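Local coordinates for protein salicylaldehyde dehydrogenase NahF (Pseudomonas putida, PDB 4JZ6) that probably catalyses the NAD(+)-dependent oxidation of salicylaldehyde to salicylate, a step of naphthalene degradation, at residues H119-V124 / T168-A173; L84-A89 / V124-A129. All blocks are in the same frame, centred on the assembly; numbering follows the deposited sequence.

Interaction 1: residues H119-V124 / T168-A173; sequences HASANV and TAVLAA. With EDO (1,2-ethanediol), chain G.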
ATOM      1  N   HIS A 119      -4.373 -28.983   1.720  1.00 23.17           N
ATOM      2  CA  HIS A 119      -5.553 -28.559   2.475  1.00 27.75           C
ATOM      3  C   HIS A 119      -5.672 -27.039   2.491  1.00 24.39           C
ATOM      4  O   HIS A 119      -6.727 -26.487   2.173  1.00 25.75           O
ATOM      5  CB  HIS A 119      -5.497 -29.082   3.911  1.00 28.43           C
ATOM      6  CG  HIS A 119      -5.723 -30.557   4.025  1.00 41.97           C
ATOM      7  ND1 HIS A 119      -6.606 -31.244   3.219  1.00 51.86           N
ATOM      8  CD2 HIS A 119      -5.173 -31.479   4.854  1.00 47.77           C
ATOM      9  CE1 HIS A 119      -6.589 -32.524   3.544  1.00 56.06           C
ATOM     10  NE2 HIS A 119      -5.731 -32.695   4.531  1.00 53.98           N
ATOM     11  N   ALA A 120      -4.570 -26.379   2.844  1.00 22.48           N
ATOM     12  CA  ALA A 120      -4.511 -24.920   2.922  1.00 21.53           C
ATOM     13  C   ALA A 120      -4.776 -24.260   1.579  1.00 21.20           C
ATOM     14  O   ALA A 120      -5.472 -23.248   1.510  1.00 20.97           O
ATOM     15  CB  ALA A 120      -3.170 -24.470   3.475  1.00 20.08           C
ATOM     16  N   SER A 121      -4.214 -24.833   0.517  1.00 20.43           N
ATOM     17  CA  SER A 121      -4.440 -24.326  -0.833  1.00 20.24           C
ATOM     18  C   SER A 121      -5.906 -24.435  -1.239  1.00 30.44           C
ATOM     19  O   SER A 121      -6.492 -23.474  -1.747  1.00 36.44           O
ATOM     20  CB  SER A 121      -3.574 -25.073  -1.843  1.00 20.82           C
ATOM     21  OG  SER A 121      -2.202 -24.874  -1.571  1.00 22.81           O
ATOM     22  N   ALA A 122      -6.487 -25.611  -1.014  1.00 20.62           N
ATOM     23  CA  ALA A 122      -7.883 -25.848  -1.351  1.00 20.71           C
ATOM     24  C   ALA A 122      -8.764 -24.900  -0.554  1.00 20.18           C
ATOM     25  O   ALA A 122      -9.735 -24.344  -1.076  1.00 20.00           O
ATOM     26  CB  ALA A 122      -8.263 -27.289  -1.073  1.00 21.35           C
ATOM     27  N   ASN A 123      -8.417 -24.702   0.712  1.00 19.98           N
ATOM     28  CA  ASN A 123      -9.213 -23.827   1.553  1.00 20.33           C
ATOM     29  C   ASN A 123      -9.121 -22.359   1.131  1.00 21.14           C
ATOM     30  O   ASN A 123     -10.111 -21.635   1.187  1.00 24.77           O
ATOM     31  CB  ASN A 123      -8.872 -24.001   3.031  1.00 23.10           C
ATOM     32  CG  ASN A 123      -9.944 -23.427   3.932  1.00 36.71           C
ATOM     33  OD1 ASN A 123      -9.829 -22.302   4.419  1.00 42.50           O
ATOM     34  ND2 ASN A 123     -11.015 -24.187   4.133  1.00 39.46           N
ATOM     35  N   VAL A 124      -7.939 -21.926   0.701  1.00 24.78           N
ATOM     36  CA  VAL A 124      -7.782 -20.576   0.171  1.00 24.24           C
ATOM     37  C   VAL A 124      -8.737 -20.366  -0.996  1.00 24.71           C
ATOM     38  O   VAL A 124      -9.475 -19.379  -1.031  1.00 24.84           O
ATOM     39  CB  VAL A 124      -6.342 -20.297  -0.314  1.00 24.59           C
ATOM     40  CG1 VAL A 124      -6.286 -18.987  -1.073  1.00 26.86           C
ATOM     41  CG2 VAL A 124      -5.389 -20.250   0.855  1.00 24.49           C
ATOM     42  N   THR A 168       5.005 -24.159  -0.564  1.00 22.65           N
ATOM     43  CA  THR A 168       5.061 -24.441  -1.994  1.00 22.88           C
ATOM     44  C   THR A 168       3.733 -24.317  -2.724  1.00 27.20           C
ATOM     45  O   THR A 168       3.668 -23.756  -3.818  1.00 30.53           O
ATOM     46  CB  THR A 168       5.617 -25.844  -2.235  1.00 23.92           C
ATOM     47  OG1 THR A 168       6.670 -26.105  -1.299  1.00 30.21           O
ATOM     48  CG2 THR A 168       6.160 -25.943  -3.625  1.00 24.46           C
ATOM     49  N   ALA A 169       2.676 -24.830  -2.108  1.00 23.22           N
ATOM     50  CA  ALA A 169       1.363 -24.825  -2.729  1.00 21.96           C
ATOM     51  C   ALA A 169       0.518 -23.643  -2.277  1.00 22.46           C
ATOM     52  O   ALA A 169      -0.037 -22.923  -3.105  1.00 21.33           O
ATOM     53  CB  ALA A 169       0.647 -26.124  -2.439  1.00 22.24           C
ATOM     54  N   VAL A 170       0.415 -23.446  -0.966  1.00 20.83           N
ATOM     55  CA  VAL A 170      -0.503 -22.444  -0.435  1.00 20.18           C
ATOM     56  C   VAL A 170      -0.106 -21.007  -0.809  1.00 25.05           C
ATOM     57  O   VAL A 170      -0.972 -20.153  -1.016  1.00 19.44           O
ATOM     58  CB  VAL A 170      -0.717 -22.603   1.092  1.00 23.02           C
ATOM     59  CG1 VAL A 170       0.545 -22.239   1.859  1.00 25.52           C
ATOM     60  CG2 VAL A 170      -1.914 -21.774   1.560  1.00 19.44           C
ATOM     61  N   LEU A 171       1.195 -20.753  -0.929  1.00 21.31           N
ATOM     62  CA  LEU A 171       1.680 -19.424  -1.298  1.00 20.51           C
ATOM     63  C   LEU A 171       1.356 -19.087  -2.753  1.00 24.03           C
ATOM     64  O   LEU A 171       1.129 -17.930  -3.107  1.00 26.07           O
ATOM     65  CB  LEU A 171       3.180 -19.298  -1.032  1.00 20.42           C
ATOM     66  CG  LEU A 171       3.570 -19.421   0.441  1.00 20.54           C
ATOM     67  CD1 LEU A 171       5.037 -19.072   0.644  1.00 20.78           C
ATOM     68  CD2 LEU A 171       2.683 -18.544   1.291  1.00 19.76           C
ATOM     69  N   ALA A 172       1.340 -20.106  -3.598  1.00 24.17           N
ATOM     70  CA  ALA A 172       0.879 -19.929  -4.963  1.00 24.43           C
ATOM     71  C   ALA A 172      -0.627 -19.712  -4.958  1.00 25.19           C
ATOM     72  O   ALA A 172      -1.128 -18.769  -5.573  1.00 28.37           O
ATOM     73  CB  ALA A 172       1.246 -21.148  -5.821  1.00 21.40           C
ATOM     74  N   ALA A 173      -1.338 -20.591  -4.254  1.00 25.10           N
ATOM     75  CA  ALA A 173      -2.799 -20.567  -4.209  1.00 20.48           C
ATOM     76  C   ALA A 173      -3.335 -19.198  -3.822  1.00 19.18           C
ATOM     77  O   ALA A 173      -4.199 -18.646  -4.504  1.00 25.38           O
ATOM     78  CB  ALA A 173      -3.309 -21.618  -3.247  1.00 21.38           C
TER
HETATM   79  C1  EDO G 506      -6.354 -21.904   6.067  1.00 61.89           C
HETATM   80  O1  EDO G 506      -7.705 -21.940   6.553  1.00 59.82           O
HETATM   81  C2  EDO G 506      -6.343 -21.808   4.544  1.00 59.57           C
HETATM   82  O2  EDO G 506      -4.999 -21.656   4.070  1.00 55.08           O
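A169 puts its CB against the hydroxyl of S121, 3.2 Å from OG. That hydroxyl also lies 3.0 Å from V170 N, but the geometry does not make a hydrogen bond. Both take their partner from N117, one turn earlier on the S121 helix: S121 OG is hydrogen-bonded to N117 O, while N117 OD1 accepts from the backbone N of A169 and of V170. S121 OG sits beside its own backbone N (chi1 -62°), facing back toward that turn.

V170 comes next and reaches across with CG2, which packs 3.5 Å from A120 CB and 3.9 Å from V124 CG2, the two valine side chains crossing at about a right angle. A molecule of 1,2-ethanediol, probably from the crystallisation liquor, lies beside this cluster and is hydrogen-bonded to A120 O and N123 OD1. Further along, A173 sets its CB 3.7 Å from S121 CB, and its carbonyl oxygen is 4.0 Å from V124 CG1. An alanine at V124 would probably open a gap beside V170 CG2 and the A173 carbonyl, leaving the V170 side chain less firmly backed. Helix 111-130 thus packs against the start of helix 170-181 behind V170, which lines the pocket where salicylaldehyde is bound in this aldehyde dehydrogenase.

Interaction 2: residues L84-A89 / V124-A129; sequences LLLKVA and VFREAA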
ATOM      1  N   LEU A  84     -16.204 -21.618 -10.318  1.00 29.17           N
ATOM      2  CA  LEU A  84     -14.892 -21.939 -10.859  1.00 22.89           C
ATOM      3  C   LEU A  84     -13.849 -22.149  -9.769  1.00 25.83           C
ATOM      4  O   LEU A  84     -13.113 -23.135  -9.789  1.00 31.69           O
ATOM      5  CB  LEU A  84     -14.447 -20.843 -11.830  1.00 23.96           C
ATOM      6  CG  LEU A  84     -15.164 -20.864 -13.182  1.00 23.10           C
ATOM      7  CD1 LEU A  84     -15.022 -19.537 -13.903  1.00 21.51           C
ATOM      8  CD2 LEU A  84     -14.605 -21.991 -14.020  1.00 22.50           C
ATOM      9  N   LEU A  85     -13.789 -21.226  -8.816  1.00 20.39           N
ATOM     10  CA  LEU A  85     -12.813 -21.319  -7.738  1.00 21.96           C
ATOM     11  C   LEU A  85     -13.071 -22.530  -6.849  1.00 21.77           C
ATOM     12  O   LEU A  85     -12.141 -23.230  -6.451  1.00 23.09           O
ATOM     13  CB  LEU A  85     -12.804 -20.040  -6.898  1.00 23.28           C
ATOM     14  CG  LEU A  85     -11.817 -18.941  -7.285  1.00 23.12           C
ATOM     15  CD1 LEU A  85     -11.080 -19.288  -8.570  1.00 19.56           C
ATOM     16  CD2 LEU A  85     -12.541 -17.614  -7.403  1.00 18.78           C
ATOM     17  N   LEU A  86     -14.339 -22.763  -6.536  1.00 20.51           N
ATOM     18  CA  LEU A  86     -14.736 -23.933  -5.770  1.00 20.90           C
ATOM     19  C   LEU A  86     -14.208 -25.199  -6.449  1.00 30.05           C
ATOM     20  O   LEU A  86     -13.682 -26.101  -5.790  1.00 21.82           O
ATOM     21  CB  LEU A  86     -16.261 -23.981  -5.663  1.00 22.35           C
ATOM     22  CG  LEU A  86     -16.921 -23.839  -4.286  1.00 24.37           C
ATOM     23  CD1 LEU A  86     -15.963 -23.278  -3.247  1.00 20.39           C
ATOM     24  CD2 LEU A  86     -18.176 -22.989  -4.391  1.00 20.84           C
ATOM     25  N   LYS A  87     -14.331 -25.241  -7.772  1.00 21.92           N
ATOM     26  CA  LYS A  87     -13.851 -26.371  -8.550  1.00 22.65           C
ATOM     27  C   LYS A  87     -12.335 -26.559  -8.446  1.00 27.17           C
ATOM     28  O   LYS A  87     -11.858 -27.700  -8.358  1.00 23.17           O
ATOM     29  CB  LYS A  87     -14.275 -26.257 -10.017  1.00 23.07           C
ATOM     30  CG  LYS A  87     -14.038 -27.543 -10.807  1.00 24.46           C
ATOM     31  CD  LYS A  87     -14.757 -27.544 -12.143  1.00 33.18           C
ATOM     32  CE  LYS A  87     -14.634 -28.902 -12.824  1.00 43.51           C
ATOM     33  NZ  LYS A  87     -15.282 -28.908 -14.172  1.00 50.01           N
ATOM     34  N   VAL A  88     -11.586 -25.455  -8.461  1.00 22.40           N
ATOM     35  CA  VAL A  88     -10.132 -25.525  -8.295  1.00 22.00           C
ATOM     36  C   VAL A  88      -9.798 -26.296  -7.029  1.00 22.03           C
ATOM     37  O   VAL A  88      -8.979 -27.216  -7.051  1.00 24.92           O
ATOM     38  CB  VAL A  88      -9.476 -24.135  -8.191  1.00 21.35           C
ATOM     39  CG1 VAL A  88      -7.975 -24.283  -8.009  1.00 21.43           C
ATOM     40  CG2 VAL A  88      -9.768 -23.309  -9.417  1.00 21.35           C
ATOM     41  N   ALA A  89     -10.455 -25.926  -5.933  1.00 21.57           N
ATOM     42  CA  ALA A  89     -10.255 -26.597  -4.653  1.00 21.62           C
ATOM     43  C   ALA A  89     -10.533 -28.088  -4.762  1.00 24.98           C
ATOM     44  O   ALA A  89      -9.733 -28.902  -4.304  1.00 32.65           O
ATOM     45  CB  ALA A  89     -11.119 -25.975  -3.574  1.00 21.14           C
ATOM     46  N   VAL A 124      -7.939 -21.926   0.701  1.00 24.78           N
ATOM     47  CA  VAL A 124      -7.782 -20.576   0.171  1.00 24.24           C
ATOM     48  C   VAL A 124      -8.737 -20.366  -0.996  1.00 24.71           C
ATOM     49  O   VAL A 124      -9.475 -19.379  -1.031  1.00 24.84           O
ATOM     50  CB  VAL A 124      -6.342 -20.297  -0.314  1.00 24.59           C
ATOM     51  CG1 VAL A 124      -6.286 -18.987  -1.073  1.00 26.86           C
ATOM     52  CG2 VAL A 124      -5.389 -20.250   0.855  1.00 24.49           C
ATOM     53  N   PHE A 125      -8.732 -21.303  -1.942  1.00 24.77           N
ATOM     54  CA  PHE A 125      -9.625 -21.226  -3.092  1.00 19.06           C
ATOM     55  C   PHE A 125     -11.092 -21.232  -2.687  1.00 21.17           C
ATOM     56  O   PHE A 125     -11.907 -20.570  -3.320  1.00 21.33           O
ATOM     57  CB  PHE A 125      -9.333 -22.343  -4.106  1.00 25.30           C
ATOM     58  CG  PHE A 125      -8.245 -21.995  -5.081  1.00 20.02           C
ATOM     59  CD1 PHE A 125      -8.527 -21.243  -6.209  1.00 19.71           C
ATOM     60  CD2 PHE A 125      -6.935 -22.398  -4.857  1.00 19.94           C
ATOM     61  CE1 PHE A 125      -7.523 -20.902  -7.102  1.00 19.89           C
ATOM     62  CE2 PHE A 125      -5.925 -22.058  -5.747  1.00 21.98           C
ATOM     63  CZ  PHE A 125      -6.223 -21.309  -6.871  1.00 20.11           C
ATOM     64  N   ARG A 126     -11.439 -21.968  -1.637  1.00 19.18           N
ATOM     65  CA  ARG A 126     -12.826 -21.965  -1.184  1.00 22.26           C
ATOM     66  C   ARG A 126     -13.190 -20.657  -0.495  1.00 23.82           C
ATOM     67  O   ARG A 126     -14.276 -20.118  -0.706  1.00 28.03           O
ATOM     68  CB  ARG A 126     -13.115 -23.149  -0.276  1.00 19.66           C
ATOM     69  CG  ARG A 126     -13.041 -24.457  -1.005  1.00 20.26           C
ATOM     70  CD  ARG A 126     -13.764 -25.546  -0.274  1.00 20.78           C
ATOM     71  NE  ARG A 126     -13.784 -26.755  -1.085  1.00 26.70           N
ATOM     72  CZ  ARG A 126     -12.893 -27.732  -0.988  1.00 21.82           C
ATOM     73  NH1 ARG A 126     -11.912 -27.653  -0.096  1.00 21.59           N
ATOM     74  NH2 ARG A 126     -12.987 -28.792  -1.776  1.00 25.30           N
ATOM     75  N   GLU A 127     -12.276 -20.147   0.323  1.00 19.53           N
ATOM     76  CA  GLU A 127     -12.482 -18.874   0.996  1.00 18.06           C
ATOM     77  C   GLU A 127     -12.614 -17.781  -0.045  1.00 17.81           C
ATOM     78  O   GLU A 127     -13.516 -16.940   0.032  1.00 19.35           O
ATOM     79  CB  GLU A 127     -11.315 -18.560   1.928  1.00 17.88           C
ATOM     80  CG  GLU A 127     -11.556 -17.360   2.830  1.00 17.60           C
ATOM     81  CD  GLU A 127     -12.617 -17.632   3.886  1.00 20.29           C
ATOM     82  OE1 GLU A 127     -13.233 -16.656   4.373  1.00 17.67           O
ATOM     83  OE2 GLU A 127     -12.834 -18.819   4.233  1.00 18.15           O
ATOM     84  N   ALA A 128     -11.714 -17.795  -1.024  1.00 17.82           N
ATOM     85  CA  ALA A 128     -11.773 -16.824  -2.110  1.00 17.67           C
ATOM     86  C   ALA A 128     -13.110 -16.958  -2.835  1.00 18.23           C
ATOM     87  O   ALA A 128     -13.806 -15.967  -3.064  1.00 19.51           O
ATOM     88  CB  ALA A 128     -10.611 -17.017  -3.069  1.00 17.81           C
ATOM     89  N   ALA A 129     -13.470 -18.197  -3.163  1.00 21.53           N
ATOM     90  CA  ALA A 129     -14.751 -18.495  -3.801  1.00 22.97           C
ATOM     91  C   ALA A 129     -15.936 -17.911  -3.025  1.00 22.47           C
ATOM     92  O   ALA A 129     -16.855 -17.337  -3.620  1.00 18.48           O
ATOM     93  CB  ALA A 129     -14.915 -19.985  -3.962  1.00 19.06           C
TER
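F125 lays its ring against V88, whose CG1 stands 3.4 Å from the ring centroid and only 7° off the normal, a CH-pi contact over the middle of one face. V88 CG1 is anti to its backbone N (chi1 180°), and CB follows it down to 3.6 Å from F125 CD1. The edge of the same ring meets L85, with CD1 in the ring plane and 4.0 Å from F125 CD1; the two side chains cross at about a right angle. V205 of helix 195-208 and A173 and A177 of helix 170-181 also touch the phenylalanine, which is buried.

L85 works in a second direction too, its CB resting 3.6 Å from A129 CB. With the alanines A89 and A129 at the interface, helices 78-94 and 111-130 run close together, their local axes 7.8 Å apart and nearly antiparallel at 167°. They form an antiparallel helix pair in the aldehyde dehydrogenase fold, and its buried side turns toward helices 170-181 and 195-208.

On the other flank R126 runs extended from CG to NE and turns one face of its guanidinium to A89. The methyl group of A89 sits 3.6 Å above the guanidinium plane, over its centre, and 3.5 Å from R126 CG. Salt bridges to E93 through NH1 and to D90 through NH2 hold the charged group in place, tying it to the helix that carries A89. L86 crosses the arginine at about a right angle and brings CD1 to 3.5 Å from A129 CB.

Going from the N terminus, helix 78-94 is followed by helix 96-107 and then by helix 111-130, where interaction 2 closes a largely helical loop with 34 residues between its segments. Interaction 1 closes an overlapping loop, with 43 residues between its segments and including strands 148-154 and 159-162, when the start of helix 170-181 meets 119-124. Since 119-124 precedes 124-129, the two connections cross, and V124 belongs to both. Helix 111-130 packs on both helix 78-94 and helix 170-181, which also meet at L85 and V181. The contacts also touch directly, through A173 CB against F125 CE2 and A122 O against A89 CB.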